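Local atomic coordinates of apical membrane antigen AMA1 (Toxoplasma gondii ME49, PDB entry 4YIV), a protein that takes part in host cell invasion as a component of the moving junction, the ring formed between the parasite's apical tip and the host cell membrane. Residues A[263-276]-A[328-340]. Sequence-based numbering, arbitrary orientation.
Sequences KAQCWVKTFENDGV and AAVSYTAAGSLSE
Trp267 O accepts from a water that also donates to Thr333 O, from the Thr270 hydroxyl (OG1 to O, 2.8 Å), and weakly from Thr270 N. That water ties helix 263-272 to strand 329-333. The helix packs on the five-stranded antiparallel sheet, an arrangement consistent with a PAN-type domain, with helix and strand axes 29° from parallel. A direct bond runs from Trp267 NE1 to Gly336 O at 2.8 Å. It is fairly straight (162°), and Gly336 O lies in the indole plane. CG of Trp267 stands anti to the backbone N, which points the indole at residues 336-338, with Leu338 over one face and the bridging water over the other. Leu338 CB sits over the six-membered ring, 3.8 Å from its centroid. Trp267 CB makes a CH-pi contact over the centre of the Tyr332 ring, 3.6 Å from its centroid, and the indole edge meets the same ring in an offset edge-to-face pair, planes at 62°. Cys266 SG, in the disulfide to Cys313, lies at the edge of the Tyr332 ring. Further along, Ala334 CB packs 3.7 Å from Val276 CG2. At the exposed end, Lys263 NZ reaches Glu340 OE1 through a water, 3.0 Å from NZ, whose bond to OE1 is weak.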
ATOM      1  N   LYS A 263      12.843 -10.208  -8.968  1.00 28.25           N
ATOM      2  CA  LYS A 263      12.308  -8.863  -8.839  1.00 33.76           C
ATOM      3  C   LYS A 263      11.189  -8.829  -7.770  1.00 27.48           C
ATOM      4  O   LYS A 263      10.953  -7.804  -7.123  1.00 25.71           O
ATOM      5  CB  LYS A 263      11.835  -8.341 -10.200  1.00 33.40           C
ATOM      6  CG  LYS A 263      10.840  -9.185 -10.906  1.00 41.45           C
ATOM      7  CD  LYS A 263      10.672  -8.702 -12.365  1.00 48.24           C
ATOM      8  CE  LYS A 263       9.362  -9.230 -12.978  1.00 68.57           C
ATOM      9  NZ  LYS A 263       9.012  -8.632 -14.311  1.00 74.07           N
ATOM     10  N   ALA A 264      10.523  -9.944  -7.530  1.00 28.54           N
ATOM     11  CA  ALA A 264       9.436  -9.925  -6.554  1.00 30.15           C
ATOM     12  C   ALA A 264       9.994  -9.731  -5.137  1.00 29.30           C
ATOM     13  O   ALA A 264       9.327  -9.121  -4.300  1.00 24.91           O
ATOM     14  CB  ALA A 264       8.601 -11.191  -6.634  1.00 26.84           C
ATOM     15  N   GLN A 265      11.213 -10.214  -4.881  1.00 25.56           N
ATOM     16  CA  GLN A 265      11.862  -9.991  -3.580  1.00 23.40           C
ATOM     17  C   GLN A 265      12.120  -8.525  -3.356  1.00 23.86           C
ATOM     18  O   GLN A 265      11.988  -8.040  -2.247  1.00 24.00           O
ATOM     19  CB  GLN A 265      13.180 -10.770  -3.459  1.00 30.12           C
ATOM     20  CG  GLN A 265      12.971 -12.266  -3.332  1.00 38.89           C
ATOM     21  CD  GLN A 265      14.276 -13.037  -3.161  1.00 47.84           C
ATOM     22  OE1 GLN A 265      15.370 -12.495  -3.367  1.00 45.67           O
ATOM     23  NE2 GLN A 265      14.160 -14.308  -2.773  1.00 46.02           N
ATOM     24  N   CYS A 266      12.444  -7.820  -4.410  1.00 26.83           N
ATOM     25  CA  CYS A 266      12.665  -6.401  -4.319  1.00 25.17           C
ATOM     26  C   CYS A 266      11.361  -5.688  -3.977  1.00 24.11           C
ATOM     27  O   CYS A 266      11.332  -4.856  -3.125  1.00 22.69           O
ATOM     28  CB  CYS A 266      13.236  -5.852  -5.614  1.00 25.73           C
ATOM     29  SG  CYS A 266      13.747  -4.142  -5.571  1.00 28.47           S
ATOM     30  N   TRP A 267      10.289  -6.064  -4.655  1.00 23.77           N
ATOM     31  CA  TRP A 267       8.982  -5.477  -4.437  1.00 24.29           C
ATOM     32  C   TRP A 267       8.588  -5.674  -2.981  1.00 24.75           C
ATOM     33  O   TRP A 267       8.119  -4.737  -2.326  1.00 21.33           O
ATOM     34  CB  TRP A 267       7.962  -6.096  -5.401  1.00 21.28           C
ATOM     35  CG  TRP A 267       6.535  -5.788  -5.041  1.00 21.92           C
ATOM     36  CD1 TRP A 267       5.883  -4.584  -5.201  1.00 19.41           C
ATOM     37  CD2 TRP A 267       5.560  -6.692  -4.501  1.00 20.63           C
ATOM     38  NE1 TRP A 267       4.593  -4.691  -4.769  1.00 17.83           N
ATOM     39  CE2 TRP A 267       4.358  -5.964  -4.343  1.00 19.66           C
ATOM     40  CE3 TRP A 267       5.580  -8.033  -4.138  1.00 22.52           C
ATOM     41  CZ2 TRP A 267       3.198  -6.536  -3.834  1.00 21.31           C
ATOM     42  CZ3 TRP A 267       4.421  -8.599  -3.637  1.00 23.34           C
ATOM     43  CH2 TRP A 267       3.254  -7.847  -3.480  1.00 22.35           C
ATOM     44  N   VAL A 268       8.823  -6.872  -2.460  1.00 20.38           N
ATOM     45  CA  VAL A 268       8.522  -7.152  -1.052  1.00 21.71           C
ATOM     46  C   VAL A 268       9.365  -6.263  -0.134  1.00 21.82           C
ATOM     47  O   VAL A 268       8.856  -5.724   0.865  1.00 20.76           O
ATOM     48  CB  VAL A 268       8.775  -8.624  -0.700  1.00 24.22           C
ATOM     49  CG1 VAL A 268       8.716  -8.832   0.844  1.00 27.17           C
ATOM     50  CG2 VAL A 268       7.781  -9.498  -1.400  1.00 24.74           C
ATOM     51  N   LYS A 269      10.638  -6.077  -0.483  1.00 23.63           N
ATOM     52  CA  LYS A 269      11.537  -5.257   0.323  1.00 24.37           C
ATOM     53  C   LYS A 269      11.084  -3.809   0.426  1.00 25.14           C
ATOM     54  O   LYS A 269      11.297  -3.169   1.467  1.00 22.62           O
ATOM     55  CB  LYS A 269      12.990  -5.305  -0.233  1.00 24.58           C
ATOM     56  CG  LYS A 269      13.841  -6.548   0.144  1.00 25.95           C
ATOM     57  CD  LYS A 269      15.317  -6.378  -0.343  1.00 29.77           C
ATOM     58  CE  LYS A 269      16.208  -7.533   0.087  1.00 30.70           C
ATOM     59  NZ  LYS A 269      16.376  -7.584   1.576  1.00 33.89           N
ATOM     60  N   THR A 270      10.439  -3.261  -0.607  1.00 20.93           N
ATOM     61  CA  THR A 270      10.045  -1.861  -0.500  1.00 18.54           C
ATOM     62  C   THR A 270       8.970  -1.690   0.571  1.00 20.69           C
ATOM     63  O   THR A 270       8.850  -0.620   1.146  1.00 23.07           O
ATOM     64  CB  THR A 270       9.533  -1.273  -1.866  1.00 22.33           C
ATOM     65  OG1 THR A 270       8.329  -1.942  -2.272  1.00 23.55           O
ATOM     66  CG2 THR A 270      10.591  -1.477  -2.959  1.00 24.36           C
ATOM     67  N   PHE A 271       8.216  -2.766   0.856  1.00 19.70           N
ATOM     68  CA  PHE A 271       7.217  -2.766   1.925  1.00 19.35           C
ATOM     69  C   PHE A 271       7.756  -3.203   3.289  1.00 19.85           C
ATOM     70  O   PHE A 271       7.310  -2.711   4.328  1.00 19.86           O
ATOM     71  CB  PHE A 271       6.064  -3.702   1.553  1.00 17.72           C
ATOM     72  CG  PHE A 271       4.956  -3.755   2.567  1.00 19.79           C
ATOM     73  CD1 PHE A 271       4.101  -2.687   2.760  1.00 18.76           C
ATOM     74  CD2 PHE A 271       4.769  -4.899   3.321  1.00 20.80           C
ATOM     75  CE1 PHE A 271       3.086  -2.766   3.694  1.00 16.86           C
ATOM     76  CE2 PHE A 271       3.772  -4.987   4.253  1.00 19.69           C
ATOM     77  CZ  PHE A 271       2.911  -3.917   4.438  1.00 18.95           C
ATOM     78  N   GLU A 272       8.664  -4.168   3.291  1.00 20.96           N
ATOM     79  CA  GLU A 272       9.047  -4.815   4.550  1.00 25.15           C
ATOM     80  C   GLU A 272      10.372  -4.321   5.143  1.00 24.16           C
ATOM     81  O   GLU A 272      10.684  -4.668   6.277  1.00 22.65           O
ATOM     82  CB  GLU A 272       9.086  -6.342   4.347  1.00 23.02           C
ATOM     83  CG  GLU A 272       7.714  -6.947   4.031  1.00 23.05           C
ATOM     84  CD  GLU A 272       7.656  -8.443   4.217  1.00 34.18           C
ATOM     85  OE1 GLU A 272       6.532  -9.028   4.171  1.00 28.10           O
ATOM     86  OE2 GLU A 272       8.735  -9.054   4.393  1.00 33.30           O
ATOM     87  N   ASN A 273      11.118  -3.472   4.436  1.00 22.30           N
ATOM     88  CA  ASN A 273      12.396  -3.021   4.971  1.00 25.50           C
ATOM     89  C   ASN A 273      12.155  -2.121   6.187  1.00 25.67           C
ATOM     90  O   ASN A 273      11.089  -1.485   6.318  1.00 20.96           O
ATOM     91  CB  ASN A 273      13.217  -2.301   3.900  1.00 23.25           C
ATOM     92  CG  ASN A 273      12.771  -0.875   3.683  1.00 23.92           C
ATOM     93  OD1 ASN A 273      13.102   0.022   4.467  1.00 23.36           O
ATOM     94  ND2 ASN A 273      12.027  -0.648   2.612  1.00 23.09           N
ATOM     95  N   ASP A 274      13.130  -2.034   7.086  1.00 23.96           N
ATOM     96  CA  ASP A 274      12.876  -1.371   8.383  1.00 21.78           C
ATOM     97  C   ASP A 274      12.697   0.136   8.316  1.00 22.71           C
ATOM     98  O   ASP A 274      12.330   0.781   9.316  1.00 23.03           O
ATOM     99  CB  ASP A 274      13.995  -1.727   9.366  1.00 25.98           C
ATOM    100  CG  ASP A 274      15.261  -0.857   9.187  1.00 32.53           C
ATOM    101  OD1 ASP A 274      15.673  -0.510   8.051  1.00 27.54           O
ATOM    102  OD2 ASP A 274      15.845  -0.531  10.226  1.00 31.06           O
ATOM    103  N   GLY A 275      12.891   0.701   7.138  1.00 20.19           N
ATOM    104  CA  GLY A 275      12.811   2.125   6.936  1.00 21.49           C
ATOM    105  C   GLY A 275      11.489   2.609   6.287  1.00 22.49           C
ATOM    106  O   GLY A 275      11.238   3.802   6.168  1.00 20.43           O
ATOM    107  N   VAL A 276      10.631   1.684   5.898  1.00 21.44           N
ATOM    108  CA  VAL A 276       9.324   2.020   5.294  1.00 20.32           C
ATOM    109  C   VAL A 276       8.485   2.888   6.240  1.00 25.40           C
ATOM    110  O   VAL A 276       8.528   2.708   7.454  1.00 20.68           O
ATOM    111  CB  VAL A 276       8.513   0.735   4.925  1.00 20.84           C
ATOM    112  CG1 VAL A 276       8.178  -0.015   6.196  1.00 26.53           C
ATOM    113  CG2 VAL A 276       7.201   1.043   4.177  1.00 23.65           C
ATOM    114  N   ALA A 328      15.678  -3.446 -18.248  1.00 34.94           N
ATOM    115  CA  ALA A 328      15.767  -4.590 -17.356  1.00 35.55           C
ATOM    116  C   ALA A 328      15.262  -4.258 -15.931  1.00 35.73           C
ATOM    117  O   ALA A 328      15.135  -5.148 -15.101  1.00 31.53           O
ATOM    118  CB  ALA A 328      17.188  -5.081 -17.288  1.00 41.83           C
ATOM    119  N   ALA A 329      14.953  -2.990 -15.680  1.00 35.29           N
ATOM    120  CA  ALA A 329      14.575  -2.532 -14.341  1.00 29.48           C
ATOM    121  C   ALA A 329      13.062  -2.546 -14.142  1.00 32.29           C
ATOM    122  O   ALA A 329      12.309  -2.451 -15.102  1.00 25.21           O
ATOM    123  CB  ALA A 329      15.126  -1.116 -14.096  1.00 32.76           C
ATOM    124  N   VAL A 330      12.630  -2.645 -12.883  1.00 24.66           N
ATOM    125  CA  VAL A 330      11.241  -2.377 -12.501  1.00 23.45           C
ATOM    126  C   VAL A 330      11.279  -1.583 -11.191  1.00 23.94           C
ATOM    127  O   VAL A 330      11.967  -2.006 -10.244  1.00 23.20           O
ATOM    128  CB  VAL A 330      10.405  -3.678 -12.295  1.00 25.21           C
ATOM    129  CG1 VAL A 330       8.951  -3.324 -11.948  1.00 24.24           C
ATOM    130  CG2 VAL A 330      10.444  -4.576 -13.534  1.00 31.90           C
ATOM    131  N   SER A 331      10.559  -0.462 -11.166  1.00 24.62           N
ATOM    132  CA  SER A 331      10.411   0.374  -9.972  1.00 23.93           C
ATOM    133  C   SER A 331       9.128   0.084  -9.216  1.00 23.67           C
ATOM    134  O   SER A 331       8.031   0.045  -9.798  1.00 22.35           O
ATOM    135  CB  SER A 331      10.487   1.843 -10.371  1.00 23.69           C
ATOM    136  OG  SER A 331      11.810   2.182 -10.794  1.00 25.48           O
ATOM    137  N   TYR A 332       9.298  -0.122  -7.905  1.00 21.79           N
ATOM    138  CA  TYR A 332       8.264  -0.541  -6.960  1.00 20.91           C
ATOM    139  C   TYR A 332       8.104   0.473  -5.853  1.00 21.60           C
ATOM    140  O   TYR A 332       9.029   1.233  -5.566  1.00 20.25           O
ATOM    141  CB  TYR A 332       8.623  -1.879  -6.311  1.00 23.61           C
ATOM    142  CG  TYR A 332       8.784  -3.029  -7.291  1.00 19.57           C
ATOM    143  CD1 TYR A 332       7.688  -3.535  -8.003  1.00 20.76           C
ATOM    144  CD2 TYR A 332      10.022  -3.595  -7.511  1.00 24.02           C
ATOM    145  CE1 TYR A 332       7.841  -4.590  -8.895  1.00 25.03           C
ATOM    146  CE2 TYR A 332      10.182  -4.655  -8.396  1.00 24.90           C
ATOM    147  CZ  TYR A 332       9.086  -5.143  -9.084  1.00 22.85           C
ATOM    148  OH  TYR A 332       9.262  -6.188  -9.960  1.00 26.14           O
ATOM    149  N   THR A 333       6.941   0.483  -5.222  1.00 21.77           N
ATOM    150  CA  THR A 333       6.798   1.186  -3.965  1.00 20.89           C
ATOM    151  C   THR A 333       6.126   0.298  -2.961  1.00 19.78           C
ATOM    152  O   THR A 333       5.527  -0.749  -3.296  1.00 20.00           O
ATOM    153  CB  THR A 333       5.972   2.497  -4.087  1.00 21.76           C
ATOM    154  OG1 THR A 333       4.579   2.192  -4.153  1.00 21.31           O
ATOM    155  CG2 THR A 333       6.382   3.271  -5.295  1.00 21.37           C
ATOM    156  N   ALA A 334       6.246   0.701  -1.696  1.00 21.35           N
ATOM    157  CA  ALA A 334       5.589   0.016  -0.618  1.00 19.33           C
ATOM    158  C   ALA A 334       4.081  -0.091  -0.805  1.00 18.57           C
ATOM    159  O   ALA A 334       3.428  -1.023  -0.286  1.00 17.19           O
ATOM    160  CB  ALA A 334       5.934   0.746   0.727  1.00 17.17           C
ATOM    161  N   ALA A 335       3.502   0.860  -1.539  1.00 17.13           N
ATOM    162  CA  ALA A 335       2.041   0.902  -1.685  1.00 17.55           C
ATOM    163  C   ALA A 335       1.521   0.045  -2.846  1.00 18.17           C
ATOM    164  O   ALA A 335       0.390  -0.454  -2.790  1.00 18.55           O
ATOM    165  CB  ALA A 335       1.563   2.344  -1.893  1.00 18.27           C
ATOM    166  N   GLY A 336       2.329  -0.109  -3.885  1.00 20.35           N
ATOM    167  CA  GLY A 336       1.847  -0.709  -5.113  1.00 19.91           C
ATOM    168  C   GLY A 336       1.949  -2.215  -5.244  1.00 21.64           C
ATOM    169  O   GLY A 336       2.441  -2.917  -4.357  1.00 18.01           O
ATOM    170  N   SER A 337       1.533  -2.695  -6.422  1.00 19.02           N
ATOM    171  CA  SER A 337       1.413  -4.119  -6.710  1.00 22.30           C
ATOM    172  C   SER A 337       2.693  -4.610  -7.369  1.00 22.73           C
ATOM    173  O   SER A 337       3.495  -3.818  -7.854  1.00 20.57           O
ATOM    174  CB  SER A 337       0.220  -4.406  -7.646  1.00 23.05           C
ATOM    175  OG  SER A 337       0.455  -3.805  -8.911  1.00 24.47           O
ATOM    176  N   LEU A 338       2.879  -5.928  -7.388  1.00 23.03           N
ATOM    177  CA  LEU A 338       3.997  -6.530  -8.096  1.00 21.10           C
ATOM    178  C   LEU A 338       3.819  -6.350  -9.586  1.00 24.36           C
ATOM    179  O   LEU A 338       4.769  -6.004 -10.307  1.00 24.85           O
ATOM    180  CB  LEU A 338       4.108  -8.020  -7.741  1.00 22.14           C
ATOM    181  CG  LEU A 338       5.167  -8.855  -8.447  1.00 24.42           C
ATOM    182  CD1 LEU A 338       6.545  -8.313  -8.258  1.00 24.83           C
ATOM    183  CD2 LEU A 338       5.079 -10.242  -7.907  1.00 26.58           C
ATOM    184  N   SER A 339       2.592  -6.572 -10.051  1.00 25.11           N
ATOM    185  CA  SER A 339       2.307  -6.449 -11.475  1.00 29.29           C
ATOM    186  C   SER A 339       2.382  -5.001 -11.954  1.00 28.23           C
ATOM    187  O   SER A 339       1.990  -4.070 -11.233  1.00 25.12           O
ATOM    188  CB  SER A 339       0.917  -7.011 -11.813  1.00 28.41           C
ATOM    189  OG  SER A 339       0.751  -6.951 -13.226  1.00 32.39           O
ATOM    190  N   GLU A 340       2.917  -4.809 -13.155  1.00 24.67           N
ATOM    191  CA  GLU A 340       2.854  -3.517 -13.830  1.00 28.40           C
ATOM    192  C   GLU A 340       1.515  -3.329 -14.585  1.00 30.84           C
ATOM    193  O   GLU A 340       1.201  -2.244 -15.065  1.00 30.98           O
ATOM    194  CB  GLU A 340       4.060  -3.331 -14.779  1.00 36.27           C
ATOM    195  CG  GLU A 340       3.976  -3.982 -16.137  1.00 41.59           C
ATOM    196  CD  GLU A 340       4.363  -5.440 -16.133  1.00 49.47           C
ATOM    197  OE1 GLU A 340       4.312  -6.073 -15.052  1.00 39.94           O
ATOM    198  OE2 GLU A 340       4.733  -5.948 -17.219  1.00 61.03           O
TER
HETATM  199  O   HOH W   1       7.192  -6.212 -14.108  1.00 40.63           O
HETATM  200  O   HOH W   2       5.519  -3.272  -1.997  1.00 19.60           O